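Local atomic coordinates of SusD superfamily protein (Parabacteroides distasonis, PDB entry 3OTN), a protein that probably binds carbohydrate or another nutrient at the bacterial outer membrane. Residues Trp40-Met51 / Asn59-Leu70. Numbering follows the deposited sequence.
With EDO (1,2-ethanediol), chain L.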
loop_
_atom_site.group_PDB
_atom_site.type_symbol
_atom_site.label_atom_id
_atom_site.label_comp_id
_atom_site.label_asym_id
_atom_site.label_seq_id
_atom_site.Cartn_x
_atom_site.Cartn_y
_atom_site.Cartn_z
ATOM N N TRP A 40 -16.546 -10.287 8.815
ATOM C CA TRP A 40 -15.702 -10.610 9.946
ATOM C C TRP A 40 -14.292 -10.623 9.473
ATOM O O TRP A 40 -13.940 -11.367 8.552
ATOM C CB TRP A 40 -16.026 -11.981 10.532
ATOM C CG TRP A 40 -15.419 -12.243 11.901
ATOM C CD1 TRP A 40 -15.553 -11.496 13.070
ATOM C CD2 TRP A 40 -14.582 -13.342 12.228
ATOM N NE1 TRP A 40 -14.836 -12.089 14.090
ATOM C CE2 TRP A 40 -14.232 -13.222 13.600
ATOM C CE3 TRP A 40 -14.085 -14.417 11.495
ATOM C CZ2 TRP A 40 -13.407 -14.152 14.238
ATOM C CZ3 TRP A 40 -13.271 -15.325 12.110
ATOM C CH2 TRP A 40 -12.940 -15.199 13.475
ATOM N N GLY A 41 -13.471 -9.800 10.111
ATOM C CA GLY A 41 -12.087 -9.703 9.705
ATOM C C GLY A 41 -11.930 -9.193 8.287
ATOM O O GLY A 41 -11.009 -9.571 7.627
ATOM N N CYS A 42 -12.828 -8.321 7.833
ATOM C CA CYS A 42 -12.740 -7.719 6.479
ATOM C C CYS A 42 -12.127 -6.322 6.607
ATOM O O CYS A 42 -12.481 -5.544 7.484
ATOM C CB CYS A 42 -14.135 -7.616 5.836
ATOM S SG CYS A 42 -14.845 -9.244 5.457
ATOM N N ASN A 43 -11.222 -6.007 5.712
ATOM C CA ASN A 43 -10.470 -4.749 5.759
ATOM C C ASN A 43 -10.082 -4.449 4.352
ATOM O O ASN A 43 -9.810 -5.386 3.596
ATOM C CB ASN A 43 -9.245 -4.924 6.664
ATOM C CG ASN A 43 -8.420 -3.624 6.840
ATOM O OD1 ASN A 43 -7.868 -3.096 5.888
ATOM N ND2 ASN A 43 -8.349 -3.113 8.082
ATOM N N THR A 44 -10.017 -3.152 4.020
ATOM C CA THR A 44 -9.667 -2.682 2.691
ATOM C C THR A 44 -8.322 -3.233 2.187
ATOM O O THR A 44 -8.151 -3.430 0.962
ATOM C CB THR A 44 -9.665 -1.138 2.597
ATOM O OG1 THR A 44 -8.920 -0.608 3.712
ATOM C CG2 THR A 44 -11.085 -0.583 2.575
ATOM N N ILE A 45 -7.380 -3.486 3.098
ATOM C CA ILE A 45 -6.071 -4.018 2.697
ATOM C C ILE A 45 -6.130 -5.375 2.023
ATOM O O ILE A 45 -5.224 -5.725 1.258
ATOM C CB ILE A 45 -5.027 -4.102 3.841
ATOM C CG1 ILE A 45 -5.370 -5.182 4.884
ATOM C CG2 ILE A 45 -4.790 -2.713 4.468
ATOM C CD1 ILE A 45 -4.258 -5.323 5.961
ATOM N N LEU A 46 -7.202 -6.128 2.277
ATOM C CA LEU A 46 -7.326 -7.458 1.715
ATOM C C LEU A 46 -7.502 -7.466 0.209
ATOM O O LEU A 46 -7.074 -8.443 -0.424
ATOM C CB LEU A 46 -8.459 -8.254 2.383
ATOM C CG LEU A 46 -8.400 -8.517 3.876
ATOM C CD1 LEU A 46 -9.680 -9.148 4.352
ATOM C CD2 LEU A 46 -7.175 -9.380 4.299
ATOM N N LEU A 47 -8.113 -6.418 -0.360
ATOM C CA LEU A 47 -8.341 -6.337 -1.814
ATOM C C LEU A 47 -7.046 -6.482 -2.588
ATOM O O LEU A 47 -7.009 -7.139 -3.640
ATOM C CB LEU A 47 -9.003 -4.997 -2.225
ATOM C CG LEU A 47 -9.388 -4.839 -3.722
ATOM C CD1 LEU A 47 -10.437 -5.876 -4.169
ATOM C CD2 LEU A 47 -9.900 -3.420 -4.046
ATOM N N LEU A 48 -5.998 -5.853 -2.061
ATOM C CA LEU A 48 -4.690 -5.808 -2.706
ATOM C C LEU A 48 -3.790 -6.984 -2.357
ATOM O O LEU A 48 -2.701 -7.080 -2.891
ATOM C CB LEU A 48 -3.995 -4.490 -2.385
ATOM C CG LEU A 48 -4.771 -3.190 -2.674
ATOM C CD1 LEU A 48 -3.947 -1.993 -2.232
ATOM C CD2 LEU A 48 -5.161 -3.062 -4.131
ATOM N N GLU A 49 -4.237 -7.868 -1.471
ATOM C CA GLU A 49 -3.506 -9.098 -1.159
ATOM C C GLU A 49 -4.152 -10.356 -1.671
ATOM O O GLU A 49 -3.470 -11.380 -1.850
ATOM C CB GLU A 49 -3.297 -9.216 0.353
ATOM C CG GLU A 49 -2.495 -8.015 0.960
ATOM C CD GLU A 49 -1.096 -7.866 0.379
ATOM O OE1 GLU A 49 -0.447 -8.883 0.017
ATOM O OE2 GLU A 49 -0.618 -6.721 0.285
ATOM N N TYR A 50 -5.456 -10.318 -1.885
ATOM C CA TYR A 50 -6.167 -11.565 -2.246
ATOM C C TYR A 50 -5.957 -12.072 -3.646
ATOM O O TYR A 50 -6.234 -13.259 -3.889
ATOM C CB TYR A 50 -7.646 -11.469 -1.912
ATOM C CG TYR A 50 -8.035 -11.692 -0.459
ATOM C CD1 TYR A 50 -7.153 -12.214 0.495
ATOM C CD2 TYR A 50 -9.352 -11.473 -0.064
ATOM C CE1 TYR A 50 -7.592 -12.488 1.786
ATOM C CE2 TYR A 50 -9.775 -11.718 1.224
ATOM C CZ TYR A 50 -8.888 -12.213 2.147
ATOM O OH TYR A 50 -9.371 -12.474 3.417
HETATM N N MSE A 51 -5.412 -11.269 -4.564
HETATM C CA MSE A 51 -5.188 -11.758 -5.910
HETATM C C MSE A 51 -3.739 -12.089 -6.226
HETATM O O MSE A 51 -3.480 -12.610 -7.301
HETATM C CB MSE A 51 -5.726 -10.808 -6.972
HETATM C CG MSE A 51 -7.243 -10.659 -6.957
HETATM SE SE MSE A 51 -8.173 -12.310 -7.396
HETATM C CE MSE A 51 -7.167 -13.117 -8.745
ATOM N N ASN A 59 -10.814 -17.423 7.353
ATOM C CA ASN A 59 -12.034 -16.705 7.726
ATOM C C ASN A 59 -12.986 -16.689 6.509
ATOM O O ASN A 59 -12.752 -15.990 5.521
ATOM C CB ASN A 59 -11.630 -15.290 8.149
ATOM C CG ASN A 59 -12.829 -14.305 8.354
ATOM O OD1 ASN A 59 -13.991 -14.687 8.608
ATOM N ND2 ASN A 59 -12.514 -13.007 8.258
ATOM N N SER A 60 -14.061 -17.453 6.625
ATOM C CA SER A 60 -15.097 -17.636 5.583
ATOM C C SER A 60 -15.869 -16.363 5.152
ATOM O O SER A 60 -16.403 -16.283 4.032
ATOM C CB SER A 60 -16.118 -18.666 6.116
ATOM O OG SER A 60 -16.788 -18.159 7.282
ATOM N N GLN A 61 -15.954 -15.407 6.075
ATOM C CA GLN A 61 -16.673 -14.153 5.861
ATOM C C GLN A 61 -15.876 -13.094 5.091
ATOM O O GLN A 61 -16.436 -12.062 4.739
ATOM C CB GLN A 61 -17.077 -13.554 7.214
ATOM C CG GLN A 61 -17.919 -14.499 8.051
ATOM C CD GLN A 61 -19.277 -14.737 7.422
ATOM O OE1 GLN A 61 -20.124 -13.844 7.409
ATOM N NE2 GLN A 61 -19.478 -15.936 6.871
ATOM N N SER A 62 -14.581 -13.339 4.879
ATOM C CA SER A 62 -13.676 -12.385 4.197
ATOM C C SER A 62 -13.843 -12.364 2.686
ATOM O O SER A 62 -13.221 -11.526 2.015
ATOM C CB SER A 62 -12.217 -12.676 4.522
ATOM O OG SER A 62 -11.863 -14.019 4.226
ATOM N N ASN A 63 -14.657 -13.283 2.156
ATOM C CA ASN A 63 -14.896 -13.403 0.716
ATOM C C ASN A 63 -13.605 -13.757 -0.023
ATOM O O ASN A 63 -13.550 -13.559 -1.238
ATOM C CB ASN A 63 -15.560 -12.119 0.136
ATOM C CG ASN A 63 -16.090 -12.292 -1.307
ATOM O OD1 ASN A 63 -16.475 -13.400 -1.695
ATOM N ND2 ASN A 63 -16.122 -11.183 -2.091
ATOM N N TYR A 64 -12.601 -14.331 0.668
ATOM C CA TYR A 64 -11.415 -14.810 -0.057
ATOM C C TYR A 64 -11.847 -15.736 -1.178
ATOM O O TYR A 64 -11.248 -15.677 -2.249
ATOM C CB TYR A 64 -10.361 -15.523 0.816
ATOM C CG TYR A 64 -9.206 -16.081 -0.016
ATOM C CD1 TYR A 64 -8.495 -15.263 -0.897
ATOM C CD2 TYR A 64 -8.871 -17.430 0.021
ATOM C CE1 TYR A 64 -7.462 -15.766 -1.687
ATOM C CE2 TYR A 64 -7.825 -17.933 -0.741
ATOM C CZ TYR A 64 -7.138 -17.103 -1.604
ATOM O OH TYR A 64 -6.136 -17.617 -2.389
ATOM N N LYS A 65 -12.898 -16.548 -0.951
ATOM C CA LYS A 65 -13.382 -17.512 -1.953
ATOM C C LYS A 65 -13.567 -16.959 -3.367
ATOM O O LYS A 65 -13.130 -17.601 -4.312
ATOM C CB LYS A 65 -14.701 -18.195 -1.521
ATOM N N ASP A 66 -14.244 -15.813 -3.515
ATOM C CA ASP A 66 -14.419 -15.171 -4.849
ATOM C C ASP A 66 -13.045 -14.997 -5.569
ATOM O O ASP A 66 -12.910 -15.249 -6.766
ATOM C CB ASP A 66 -15.027 -13.767 -4.733
ATOM C CG ASP A 66 -16.542 -13.741 -4.658
ATOM O OD1 ASP A 66 -17.187 -14.779 -4.425
ATOM O OD2 ASP A 66 -17.070 -12.613 -4.789
ATOM N N PHE A 67 -12.061 -14.543 -4.810
ATOM C CA PHE A 67 -10.724 -14.238 -5.315
ATOM C C PHE A 67 -9.990 -15.546 -5.642
ATOM O O PHE A 67 -9.439 -15.677 -6.727
ATOM C CB PHE A 67 -9.938 -13.374 -4.321
ATOM C CG PHE A 67 -10.631 -12.068 -3.984
ATOM C CD1 PHE A 67 -11.581 -12.027 -2.993
ATOM C CD2 PHE A 67 -10.379 -10.914 -4.701
ATOM C CE1 PHE A 67 -12.264 -10.867 -2.678
ATOM C CE2 PHE A 67 -11.074 -9.728 -4.404
ATOM C CZ PHE A 67 -12.006 -9.715 -3.368
ATOM N N GLN A 68 -10.018 -16.514 -4.725
ATOM C CA GLN A 68 -9.446 -17.859 -5.017
ATOM C C GLN A 68 -10.043 -18.559 -6.234
ATOM O O GLN A 68 -9.339 -19.250 -6.975
ATOM C CB GLN A 68 -9.586 -18.800 -3.812
ATOM C CG GLN A 68 -8.711 -20.037 -3.906
ATOM C CD GLN A 68 -8.696 -20.830 -2.613
ATOM O OE1 GLN A 68 -9.743 -21.116 -2.052
ATOM N NE2 GLN A 68 -7.499 -21.184 -2.135
ATOM N N ASP A 69 -11.347 -18.400 -6.419
ATOM C CA ASP A 69 -12.054 -19.095 -7.482
ATOM C C ASP A 69 -12.034 -18.367 -8.819
ATOM O O ASP A 69 -12.577 -18.880 -9.807
ATOM C CB ASP A 69 -13.505 -19.356 -7.061
ATOM C CG ASP A 69 -13.617 -20.379 -5.936
ATOM O OD1 ASP A 69 -12.635 -21.105 -5.677
ATOM O OD2 ASP A 69 -14.694 -20.447 -5.325
ATOM N N LEU A 70 -11.421 -17.184 -8.860
ATOM C CA LEU A 70 -11.518 -16.316 -10.031
ATOM C C LEU A 70 -12.990 -16.075 -10.407
ATOM O O LEU A 70 -13.390 -16.234 -11.567
ATOM C CB LEU A 70 -10.684 -16.872 -11.188
ATOM C CG LEU A 70 -9.347 -16.173 -11.447
ATOM C CD1 LEU A 70 -8.461 -16.099 -10.242
ATOM C CD2 LEU A 70 -8.650 -16.893 -12.604
HETATM C C1 EDO L . -14.375 -12.642 -13.300
HETATM O O1 EDO L . -14.008 -12.897 -11.949
HETATM C C2 EDO L . -15.015 -13.888 -13.868
HETATM O O2 EDO L . -13.970 -14.842 -14.008
HETATM O O HOH W 1 -5.536 -16.006 -4.591
#
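Ser62 OG, which lies 3.0 Å from Tyr50 OH across the contact, donates to Asn59 O and is also hydrogen-bonded to Ser57 OG; Asn59 O accepts from Ser62 N as well. Tyr50 OH is itself bonded to Ser284 O. The buried phenol end thus meets a polar turn, while the rest of the ring illustrates how one aromatic side chain can join a loop to a helix. Leu46 CB lies against one face of the Tyr50 ring. On the opposite face Tyr64 presents its edge, with centroids 4.9 Å apart and planes at 57°, and Tyr64 CB adds a CH-pi contact. In Tyr64, CG anti to the backbone N (chi1 176°) brings CD1 over the same face that CB already covers. A water 2.9 Å from Tyr50 O donates to it and also bonds Tyr64 OH. Phe67 completes the aromatic cluster: Tyr50 CB sits over its face, 4.1 Å from the centroid, and Met51 SE approaches its edge in a Met-aromatic contact. Bent at chi2 and chi3, the selenomethionine carries CE to within 3.6 Å of Leu70 CD1. At the other end, Cys42 SG rests 3.3 Å from Gln61 O. Helix 64-68 is thereby packed against residues 47-51, whose Leu47 also touches helix 79-100, while Met51 meets Trp425 of helix 424-431 and Cys42 meets strand 36-37.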